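KLLA0C04147p from Kluyveromyces lactis probably binds and transfers sterols between membranes through its C-terminal OSBP-related domain, captured here with ergosterol bound. Local coordinates of one contact, PDB 5H2D (chain A, 1.60 Å), residues G126-Y131 and P349-R354, beside the matching contact of the related oxysterol-binding protein homolog 3 from Saccharomyces cerevisiae, PDB 4INQ (chain B, 2.20 Å), residues A125-L130 and P317-R322. Both blocks share one frame: the second was fitted to the first on N, CA, C and O of the twelve residues, RMSD 0.20 Å. Numbering follows each deposited sequence.

Structure 1 (5H2D); sequences GETFEY and PPTDTR.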
loop_
_atom_site.group_PDB
_atom_site.type_symbol
_atom_site.label_atom_id
_atom_site.label_comp_id
_atom_site.label_asym_id
_atom_site.label_seq_id
_atom_site.Cartn_x
_atom_site.Cartn_y
_atom_site.Cartn_z
ATOM N N GLY A 126 5.950 -12.171 11.810
ATOM C CA GLY A 126 5.674 -11.437 13.023
ATOM C C GLY A 126 6.164 -10.007 13.006
ATOM O O GLY A 126 5.865 -9.254 13.940
ATOM N N GLU A 127 6.898 -9.605 11.969
ATOM C CA GLU A 127 7.291 -8.210 11.849
ATOM C C GLU A 127 6.043 -7.339 11.744
ATOM O O GLU A 127 5.024 -7.745 11.179
ATOM C CB GLU A 127 8.180 -8.020 10.620
ATOM C CG GLU A 127 8.854 -6.644 10.542
ATOM C CD GLU A 127 9.911 -6.522 9.445
ATOM O OE1 GLU A 127 10.176 -5.380 9.007
ATOM O OE2 GLU A 127 10.497 -7.543 9.038
ATOM N N THR A 128 6.106 -6.147 12.329
ATOM C CA THR A 128 4.995 -5.216 12.290
ATOM C C THR A 128 5.467 -3.866 11.774
ATOM O O THR A 128 6.658 -3.568 11.756
ATOM C CB THR A 128 4.359 -5.026 13.676
ATOM O OG1 THR A 128 5.368 -4.572 14.598
ATOM C CG2 THR A 128 3.785 -6.333 14.189
ATOM N N PHE A 129 4.512 -3.046 11.350
ATOM C CA PHE A 129 4.847 -1.671 11.015
ATOM C C PHE A 129 3.642 -0.795 11.319
ATOM O O PHE A 129 2.527 -1.086 10.881
ATOM C CB PHE A 129 5.288 -1.522 9.544
ATOM C CG PHE A 129 5.513 -0.076 9.122
ATOM C CD1 PHE A 129 6.556 0.661 9.667
ATOM C CD2 PHE A 129 4.680 0.542 8.195
ATOM C CE1 PHE A 129 6.750 1.984 9.309
ATOM C CE2 PHE A 129 4.883 1.868 7.827
ATOM C CZ PHE A 129 5.920 2.585 8.390
ATOM N N GLU A 130 3.866 0.258 12.097
ATOM C CA GLU A 130 2.829 1.233 12.394
ATOM C C GLU A 130 3.190 2.573 11.779
ATOM O O GLU A 130 4.370 2.893 11.596
ATOM C CB GLU A 130 2.655 1.408 13.901
ATOM C CG GLU A 130 3.928 1.868 14.588
ATOM C CD GLU A 130 3.649 2.491 15.956
ATOM O OE1 GLU A 130 3.588 3.739 16.019
ATOM O OE2 GLU A 130 3.469 1.720 16.934
ATOM N N TYR A 131 2.166 3.356 11.452
ATOM C CA TYR A 131 2.384 4.696 10.908
ATOM C C TYR A 131 1.112 5.501 11.124
ATOM O O TYR A 131 0.064 5.177 10.554
ATOM C CB TYR A 131 2.753 4.619 9.426
ATOM C CG TYR A 131 3.060 5.916 8.710
ATOM C CD1 TYR A 131 4.323 6.495 8.800
ATOM C CD2 TYR A 131 2.115 6.520 7.886
ATOM C CE1 TYR A 131 4.626 7.665 8.114
ATOM C CE2 TYR A 131 2.409 7.689 7.187
ATOM C CZ TYR A 131 3.661 8.251 7.308
ATOM O OH TYR A 131 3.952 9.395 6.613
ATOM N N PRO A 349 6.723 -1.564 19.486
ATOM C CA PRO A 349 7.022 -2.952 19.837
ATOM C C PRO A 349 8.375 -3.335 19.282
ATOM O O PRO A 349 8.845 -2.705 18.323
ATOM C CB PRO A 349 5.900 -3.735 19.139
ATOM C CG PRO A 349 5.577 -2.893 17.924
ATOM C CD PRO A 349 5.805 -1.455 18.335
ATOM N N PRO A 350 9.022 -4.370 19.829
ATOM C CA PRO A 350 10.325 -4.791 19.287
ATOM C C PRO A 350 10.255 -5.284 17.858
ATOM O O PRO A 350 11.308 -5.462 17.239
ATOM C CB PRO A 350 10.765 -5.920 20.232
ATOM C CG PRO A 350 9.861 -5.841 21.406
ATOM C CD PRO A 350 8.614 -5.147 21.009
ATOM N N THR A 351 9.057 -5.504 17.327
ATOM C CA THR A 351 8.871 -6.033 15.989
ATOM C C THR A 351 8.757 -4.957 14.916
ATOM O O THR A 351 8.657 -5.313 13.740
ATOM C CB THR A 351 7.608 -6.894 15.945
ATOM O OG1 THR A 351 6.504 -6.108 16.412
ATOM C CG2 THR A 351 7.768 -8.166 16.802
ATOM N N ASP A 352 8.745 -3.671 15.267
ATOM C CA ASP A 352 8.497 -2.653 14.250
ATOM C C ASP A 352 9.645 -2.579 13.249
ATOM O O ASP A 352 10.823 -2.631 13.619
ATOM C CB ASP A 352 8.278 -1.272 14.875
ATOM C CG ASP A 352 7.778 -0.256 13.851
ATOM O OD1 ASP A 352 6.550 -0.237 13.589
ATOM O OD2 ASP A 352 8.607 0.497 13.291
ATOM N N THR A 353 9.284 -2.431 11.966
ATOM C CA THR A 353 10.263 -2.361 10.880
ATOM C C THR A 353 11.342 -1.304 11.102
ATOM O O THR A 353 12.490 -1.499 10.679
ATOM C CB THR A 353 9.536 -2.084 9.557
ATOM O OG1 THR A 353 8.572 -3.124 9.333
ATOM C CG2 THR A 353 10.541 -2.010 8.369
ATOM N N ARG A 354 11.008 -0.181 11.755
ATOM C CA ARG A 354 12.031 0.840 11.997
ATOM C C ARG A 354 13.206 0.284 12.793
ATOM O O ARG A 354 14.323 0.804 12.693
ATOM C CB ARG A 354 11.432 2.035 12.733
ATOM C CG ARG A 354 10.465 2.832 11.894
ATOM C CD ARG A 354 9.741 3.809 12.787
ATOM N NE ARG A 354 8.673 4.524 12.101
ATOM C CZ ARG A 354 7.427 4.084 12.029
ATOM N NH1 ARG A 354 7.108 2.920 12.574
ATOM N NH2 ARG A 354 6.498 4.809 11.429
HETATM O O HOH W 1 4.820 -1.913 14.845
#
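A single beta bridge pairs Thr128, on the first strand of the lipid-binding domain's large antiparallel structure, with Asp352 in the loop before helix 357-363; Thr128 N donates to Thr351 O and Thr353 N to Thr128 O. The Thr128 and Thr351 hydroxyls bond at OG1-OG1 2.6 Å. A water joins Thr128 OG1 to Asp352 OD1, which also accepts from Glu130 N. Asp352 OD2 closes an Asx turn with Arg354 N and a salt bridge with Arg354 NH1 (2.9 Å). Arg354 NH1 and NH2 both bond to Glu130 O, in the guanidinium plane; Phe129 CE1 lies over one guanidinium face, toward its rim. Tyr131 CD1 meets Arg354 NH2 at 3.8 Å; its OH reaches Thr336 and Arg133. Thr353 OG1, turned beside its backbone N (chi1 -58°), stands 2.8 Å from Glu127 OE1. Ergosterol is about 12 Å from the Phe129 side chain.

Structure 2 (4INQ); sequences AETFEL and PPTDSR.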
loop_
_atom_site.group_PDB
_atom_site.type_symbol
_atom_site.label_atom_id
_atom_site.label_comp_id
_atom_site.label_asym_id
_atom_site.label_seq_id
_atom_site.Cartn_x
_atom_site.Cartn_y
_atom_site.Cartn_z
ATOM N N ALA B 125 5.741 -12.082 11.714
ATOM C CA ALA B 125 5.399 -11.346 12.931
ATOM C C ALA B 125 6.070 -9.973 13.006
ATOM O O ALA B 125 5.974 -9.277 14.019
ATOM C CB ALA B 125 5.737 -12.169 14.163
ATOM N N GLU B 126 6.761 -9.582 11.941
ATOM C CA GLU B 126 7.365 -8.257 11.908
ATOM C C GLU B 126 6.167 -7.315 11.738
ATOM O O GLU B 126 5.167 -7.694 11.116
ATOM C CB GLU B 126 8.300 -8.116 10.711
ATOM C CG GLU B 126 8.859 -6.705 10.531
ATOM C CD GLU B 126 9.907 -6.625 9.431
ATOM O OE1 GLU B 126 9.997 -5.577 8.754
ATOM O OE2 GLU B 126 10.653 -7.605 9.250
ATOM N N THR B 127 6.261 -6.103 12.281
ATOM C CA THR B 127 5.169 -5.148 12.188
ATOM C C THR B 127 5.614 -3.776 11.700
ATOM O O THR B 127 6.811 -3.489 11.596
ATOM C CB THR B 127 4.480 -4.947 13.568
ATOM O OG1 THR B 127 5.437 -4.457 14.515
ATOM C CG2 THR B 127 3.897 -6.253 14.083
ATOM N N PHE B 128 4.629 -2.935 11.389
ATOM C CA PHE B 128 4.879 -1.569 10.967
ATOM C C PHE B 128 3.656 -0.725 11.263
ATOM O O PHE B 128 2.565 -0.989 10.742
ATOM C CB PHE B 128 5.192 -1.462 9.473
ATOM C CG PHE B 128 5.465 -0.046 9.025
ATOM C CD1 PHE B 128 6.558 0.662 9.540
ATOM C CD2 PHE B 128 4.616 0.595 8.128
ATOM C CE1 PHE B 128 6.800 1.991 9.166
ATOM C CE2 PHE B 128 4.845 1.924 7.744
ATOM C CZ PHE B 128 5.944 2.625 8.268
ATOM N N GLU B 129 3.840 0.281 12.111
ATOM C CA GLU B 129 2.761 1.186 12.464
ATOM C C GLU B 129 3.062 2.503 11.762
ATOM O O GLU B 129 4.228 2.850 11.549
ATOM C CB GLU B 129 2.711 1.432 13.980
ATOM C CG GLU B 129 3.961 2.134 14.536
ATOM C CD GLU B 129 3.737 2.796 15.905
ATOM O OE1 GLU B 129 3.795 4.046 15.993
ATOM O OE2 GLU B 129 3.511 2.067 16.893
ATOM N N LEU B 130 2.019 3.237 11.402
ATOM C CA LEU B 130 2.198 4.522 10.757
ATOM C C LEU B 130 1.109 5.489 11.188
ATOM O O LEU B 130 -0.051 5.346 10.799
ATOM C CB LEU B 130 2.188 4.373 9.233
ATOM C CG LEU B 130 2.490 5.663 8.458
ATOM C CD1 LEU B 130 3.879 6.186 8.823
ATOM C CD2 LEU B 130 2.411 5.386 6.967
ATOM N N PRO B 317 6.772 -1.601 19.550
ATOM C CA PRO B 317 6.978 -2.930 20.121
ATOM C C PRO B 317 8.356 -3.340 19.566
ATOM O O PRO B 317 8.914 -2.653 18.712
ATOM C CB PRO B 317 5.844 -3.740 19.507
ATOM C CG PRO B 317 5.720 -3.136 18.139
ATOM C CD PRO B 317 5.829 -1.650 18.415
ATOM N N PRO B 318 8.916 -4.454 20.033
ATOM C CA PRO B 318 10.232 -4.871 19.525
ATOM C C PRO B 318 10.267 -5.296 18.042
ATOM O O PRO B 318 11.344 -5.471 17.465
ATOM C CB PRO B 318 10.597 -6.041 20.443
ATOM C CG PRO B 318 9.854 -5.713 21.743
ATOM C CD PRO B 318 8.526 -5.222 21.232
ATOM N N THR B 319 9.098 -5.444 17.429
ATOM C CA THR B 319 8.988 -5.913 16.045
ATOM C C THR B 319 8.804 -4.913 14.900
ATOM O O THR B 319 8.691 -5.332 13.757
ATOM C CB THR B 319 7.810 -6.896 15.932
ATOM O OG1 THR B 319 6.601 -6.216 16.300
ATOM C CG2 THR B 319 8.006 -8.076 16.848
ATOM N N ASP B 320 8.763 -3.616 15.170
ATOM C CA ASP B 320 8.540 -2.657 14.086
ATOM C C ASP B 320 9.686 -2.669 13.075
ATOM O O ASP B 320 10.849 -2.864 13.447
ATOM C CB ASP B 320 8.362 -1.240 14.646
ATOM C CG ASP B 320 7.783 -0.276 13.617
ATOM O OD1 ASP B 320 6.544 -0.286 13.412
ATOM O OD2 ASP B 320 8.572 0.485 13.010
ATOM N N SER B 321 9.344 -2.471 11.799
ATOM C CA SER B 321 10.326 -2.449 10.709
ATOM C C SER B 321 11.387 -1.389 10.921
ATOM O O SER B 321 12.497 -1.518 10.418
ATOM C CB SER B 321 9.651 -2.175 9.365
ATOM O OG SER B 321 9.024 -3.328 8.837
ATOM N N ARG B 322 11.036 -0.323 11.638
ATOM C CA ARG B 322 11.991 0.749 11.909
ATOM C C ARG B 322 13.146 0.252 12.782
ATOM O O ARG B 322 14.199 0.895 12.868
ATOM C CB ARG B 322 11.306 1.920 12.619
ATOM C CG ARG B 322 10.267 2.683 11.787
ATOM C CD ARG B 322 9.660 3.810 12.634
ATOM N NE ARG B 322 8.520 4.469 12.005
ATOM C CZ ARG B 322 7.294 3.954 11.944
ATOM N NH1 ARG B 322 7.045 2.764 12.476
ATOM N NH2 ARG B 322 6.312 4.629 11.358
HETATM O O HOH W 2 5.110 -1.853 14.911
#
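A single beta bridge pairs Thr127 with Asp320, where Thr127 N donates to Thr319 O and Ser321 N to Thr127 O. The hydroxyls of Thr127 and Thr319 are hydrogen-bonded, OG1 to OG1 2.8 Å. One water connects Thr127 OG1 with Asp320 OD1, and this oxygen takes a second bond from Glu129 N. The other carboxylate oxygen, Asp320 OD2, completes an Asx turn with Arg322 N and a salt bridge with Arg322 NH1 (2.8 Å). Arg322 NH1 and NH2 both bond to Glu129 O, in the guanidinium plane; Phe128 CE1 lies over one guanidinium face, toward its rim. Leu130 CD1 touches Arg322 NH2 at 3.8 Å. Ser321 OG, turned beside its backbone N (chi1 -79°), is hydrogen-bonded to Glu126 OE1 and also to Ser70 OG. The side chain of Glu126 lies about 8 Å from the bound PI(4)P.

How the two compare
Gly126(A) is exchanged for Ala125(B), whose CB has no counterpart in the glycine and touches nothing across the contact; phi is positive in both. At Tyr131(A) against Leu130(B), the CB atoms coincide, and after superposition the CG atoms lie 0.7 Å apart and the CD1 atoms 0.5 Å. The leucine branch thus retains the approach of CD1 to NH2 of Arg354(A) or Arg322(B), 3.8 Å in each. CE1, CE2, CZ and OH of Tyr131(A) are absent from Leu130(B), and with them the hydroxyl that bonds to Thr336(A) and Arg133(A); CD2 of Leu130(B) is extra. At Thr353(A) against Ser321(B), the hydroxyl oxygens fall 0.7 Å apart, so the link to OE1 of Glu127(A) or Glu126(B) is kept. The methyl CG2 of Thr353(A), 3.4 Å from Glu127(A) OE1, has no match in the serine, and that contact is absent; the CB contacts to the glutamate, the threonine carbonyl and the phenylalanine ring remain in both. The side chains of Thr128(A), Phe129(A), Asp352(A), Arg354(A) and their counterparts keep their places. So do the bridging water and the paired threonine hydroxyls. The Asp352(A)-Arg354(A) salt bridge likewise recurs as Asp320(B)-Arg322(B).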